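Local coordinates for protein GTP cyclohydrolase 1 type 2 homolog (Thermus thermophilus, PDB 2YYB) that is of unknown function but belongs to the GTP cyclohydrolase I type 2/NIF3 family and probably binds a pair of divalent metal ions, at residues A220-L225 / L231-L236. Numbering follows the deposited sequence.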
loop_
_atom_site.group_PDB
_atom_site.type_symbol
_atom_site.label_atom_id
_atom_site.label_comp_id
_atom_site.label_asym_id
_atom_site.label_seq_id
_atom_site.Cartn_x
_atom_site.Cartn_y
_atom_site.Cartn_z
ATOM N N ALA A 220 -26.721 21.041 -18.972
ATOM C CA ALA A 220 -26.363 20.766 -20.355
ATOM C C ALA A 220 -26.760 19.325 -20.684
ATOM O O ALA A 220 -27.527 19.092 -21.617
ATOM C CB ALA A 220 -24.856 20.995 -20.587
ATOM N N LEU A 221 -26.269 18.367 -19.899
ATOM C CA LEU A 221 -26.585 16.953 -20.120
ATOM C C LEU A 221 -28.078 16.713 -20.371
ATOM O O LEU A 221 -28.444 16.067 -21.343
ATOM C CB LEU A 221 -26.151 16.110 -18.918
ATOM C CG LEU A 221 -25.374 14.805 -19.134
ATOM C CD1 LEU A 221 -25.518 13.937 -17.881
ATOM C CD2 LEU A 221 -25.884 14.059 -20.352
ATOM N N ALA A 222 -28.942 17.222 -19.498
ATOM C CA ALA A 222 -30.379 17.020 -19.667
ATOM C C ALA A 222 -30.876 17.611 -20.980
ATOM O O ALA A 222 -31.683 16.991 -21.661
ATOM C CB ALA A 222 -31.148 17.621 -18.497
ATOM N N ALA A 223 -30.387 18.803 -21.330
ATOM C CA ALA A 223 -30.773 19.491 -22.567
ATOM C C ALA A 223 -30.322 18.708 -23.793
ATOM O O ALA A 223 -30.979 18.720 -24.844
ATOM C CB ALA A 223 -30.167 20.875 -22.600
ATOM N N HIS A 224 -29.183 18.043 -23.651
ATOM C CA HIS A 224 -28.631 17.229 -24.718
ATOM C C HIS A 224 -29.572 16.064 -24.966
ATOM O O HIS A 224 -29.950 15.798 -26.102
ATOM C CB HIS A 224 -27.259 16.716 -24.309
ATOM C CG HIS A 224 -26.645 15.764 -25.283
ATOM N ND1 HIS A 224 -26.455 16.071 -26.610
ATOM C CD2 HIS A 224 -26.106 14.534 -25.103
ATOM C CE1 HIS A 224 -25.823 15.076 -27.207
ATOM N NE2 HIS A 224 -25.599 14.131 -26.314
ATOM N N LEU A 225 -29.976 15.385 -23.897
ATOM C CA LEU A 225 -30.864 14.244 -24.045
ATOM C C LEU A 225 -32.218 14.640 -24.617
ATOM O O LEU A 225 -32.870 13.826 -25.245
ATOM C CB LEU A 225 -31.048 13.511 -22.711
ATOM C CG LEU A 225 -29.816 12.910 -22.024
ATOM C CD1 LEU A 225 -30.205 12.428 -20.631
ATOM C CD2 LEU A 225 -29.241 11.770 -22.841
ATOM N N LEU A 231 -36.733 13.704 -24.672
ATOM C CA LEU A 231 -37.137 13.545 -23.272
ATOM C C LEU A 231 -37.251 14.939 -22.645
ATOM O O LEU A 231 -36.368 15.773 -22.784
ATOM C CB LEU A 231 -36.107 12.720 -22.470
ATOM C CG LEU A 231 -35.910 11.224 -22.769
ATOM C CD1 LEU A 231 -34.700 10.700 -22.008
ATOM C CD2 LEU A 231 -37.168 10.426 -22.398
ATOM N N PRO A 232 -38.377 15.227 -22.004
ATOM C CA PRO A 232 -38.501 16.541 -21.382
ATOM C C PRO A 232 -37.706 16.488 -20.068
ATOM O O PRO A 232 -37.445 15.400 -19.538
ATOM C CB PRO A 232 -39.997 16.661 -21.140
ATOM C CG PRO A 232 -40.412 15.228 -20.910
ATOM C CD PRO A 232 -39.662 14.512 -21.995
ATOM N N TRP A 233 -37.307 17.643 -19.543
ATOM C CA TRP A 233 -36.566 17.636 -18.292
ATOM C C TRP A 233 -36.863 18.841 -17.425
ATOM O O TRP A 233 -37.403 19.837 -17.892
ATOM C CB TRP A 233 -35.054 17.530 -18.548
ATOM C CG TRP A 233 -34.430 18.722 -19.221
ATOM C CD1 TRP A 233 -34.468 19.021 -20.548
ATOM C CD2 TRP A 233 -33.686 19.785 -18.592
ATOM N NE1 TRP A 233 -33.798 20.200 -20.791
ATOM C CE2 TRP A 233 -33.311 20.692 -19.608
ATOM C CE3 TRP A 233 -33.302 20.056 -17.271
ATOM C CZ2 TRP A 233 -32.570 21.858 -19.346
ATOM C CZ3 TRP A 233 -32.558 21.223 -17.008
ATOM C CH2 TRP A 233 -32.204 22.105 -18.045
ATOM N N VAL A 234 -36.526 18.722 -16.147
ATOM C CA VAL A 234 -36.723 19.791 -15.184
ATOM C C VAL A 234 -35.473 19.899 -14.307
ATOM O O VAL A 234 -34.801 18.904 -14.063
ATOM C CB VAL A 234 -37.936 19.503 -14.293
ATOM C CG1 VAL A 234 -37.768 18.163 -13.605
ATOM C CG2 VAL A 234 -38.090 20.599 -13.266
ATOM N N PHE A 235 -35.144 21.107 -13.857
ATOM C CA PHE A 235 -33.981 21.283 -12.994
ATOM C C PHE A 235 -34.465 21.381 -11.556
ATOM O O PHE A 235 -35.331 22.190 -11.234
ATOM C CB PHE A 235 -33.189 22.546 -13.355
ATOM C CG PHE A 235 -32.034 22.830 -12.414
ATOM C CD1 PHE A 235 -30.902 22.023 -12.407
ATOM C CD2 PHE A 235 -32.085 23.903 -11.525
ATOM C CE1 PHE A 235 -29.834 22.284 -11.529
ATOM C CE2 PHE A 235 -31.026 24.169 -10.644
ATOM C CZ PHE A 235 -29.904 23.362 -10.646
ATOM N N LEU A 236 -33.899 20.528 -10.706
ATOM C CA LEU A 236 -34.240 20.482 -9.289
ATOM C C LEU A 236 -33.192 21.304 -8.553
ATOM O O LEU A 236 -32.036 20.909 -8.469
ATOM C CB LEU A 236 -34.264 19.023 -8.817
ATOM C CG LEU A 236 -35.251 18.171 -9.630
ATOM C CD1 LEU A 236 -35.242 16.761 -9.152
ATOM C CD2 LEU A 236 -36.646 18.741 -9.516
#
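Ala-222 and Trp-233 meet through a CH-pi contact: the methyl carbon CB of Ala-222 sits 3.7 Å from the centroid of the indole five-membered ring, 28° off the ring normal, and is therefore over the face. Its nearest ring atom is CD2 of Trp-233, at the fusion of the two rings, with CE3 on the benzene side following at 3.5 Å from the same CB. Trp-233 can reach this methyl because its CG stands between the backbone N and the carbonyl carbon (chi1 67°), which folds the indole back against the helix.

Van der Waals contact extends this packing one residue along the helix. The indole NE1 of Trp-233 lies 3.6 Å from CA of Ala-223, while CB of Ala-223 is 4.2 Å from CZ2 of Trp-233. The backbone N of Ala-223 lies over the same indole face as the Ala-222 methyl, 3.7 Å above the ring plane and offset toward the rim, so helix backbone lines that face too. Nearer the turn, Leu-231 and Leu-225 add apolar burial, although their side chains approach the opposite segment less closely. Leu-225 also packs on Leu-6 and Leu-10 of helix 3-13, and Leu-231 on Val-39.

No hydrogen bond crosses between the segments; the interface, 245 Å² summed over both sides, is made by van der Waals contact, mostly apolar. An alanine in place of Trp-233 would remove the indole and would probably leave the methyl of Ala-222 without its aromatic partner, opening a gap between helix and strand.

Backbone hydrogen bonds of Val-234 to Val-39 and Ala-41 tie segment 231-236 into the mixed sheet. Helix 216-229 thus turns through a short connection into strand 233-235, a parallel neighbour of strand 39-42 at the sheet's edge, and packs back on strand 233-235 through Trp-233 in the helix-on-sheet layering of an alpha/beta fold.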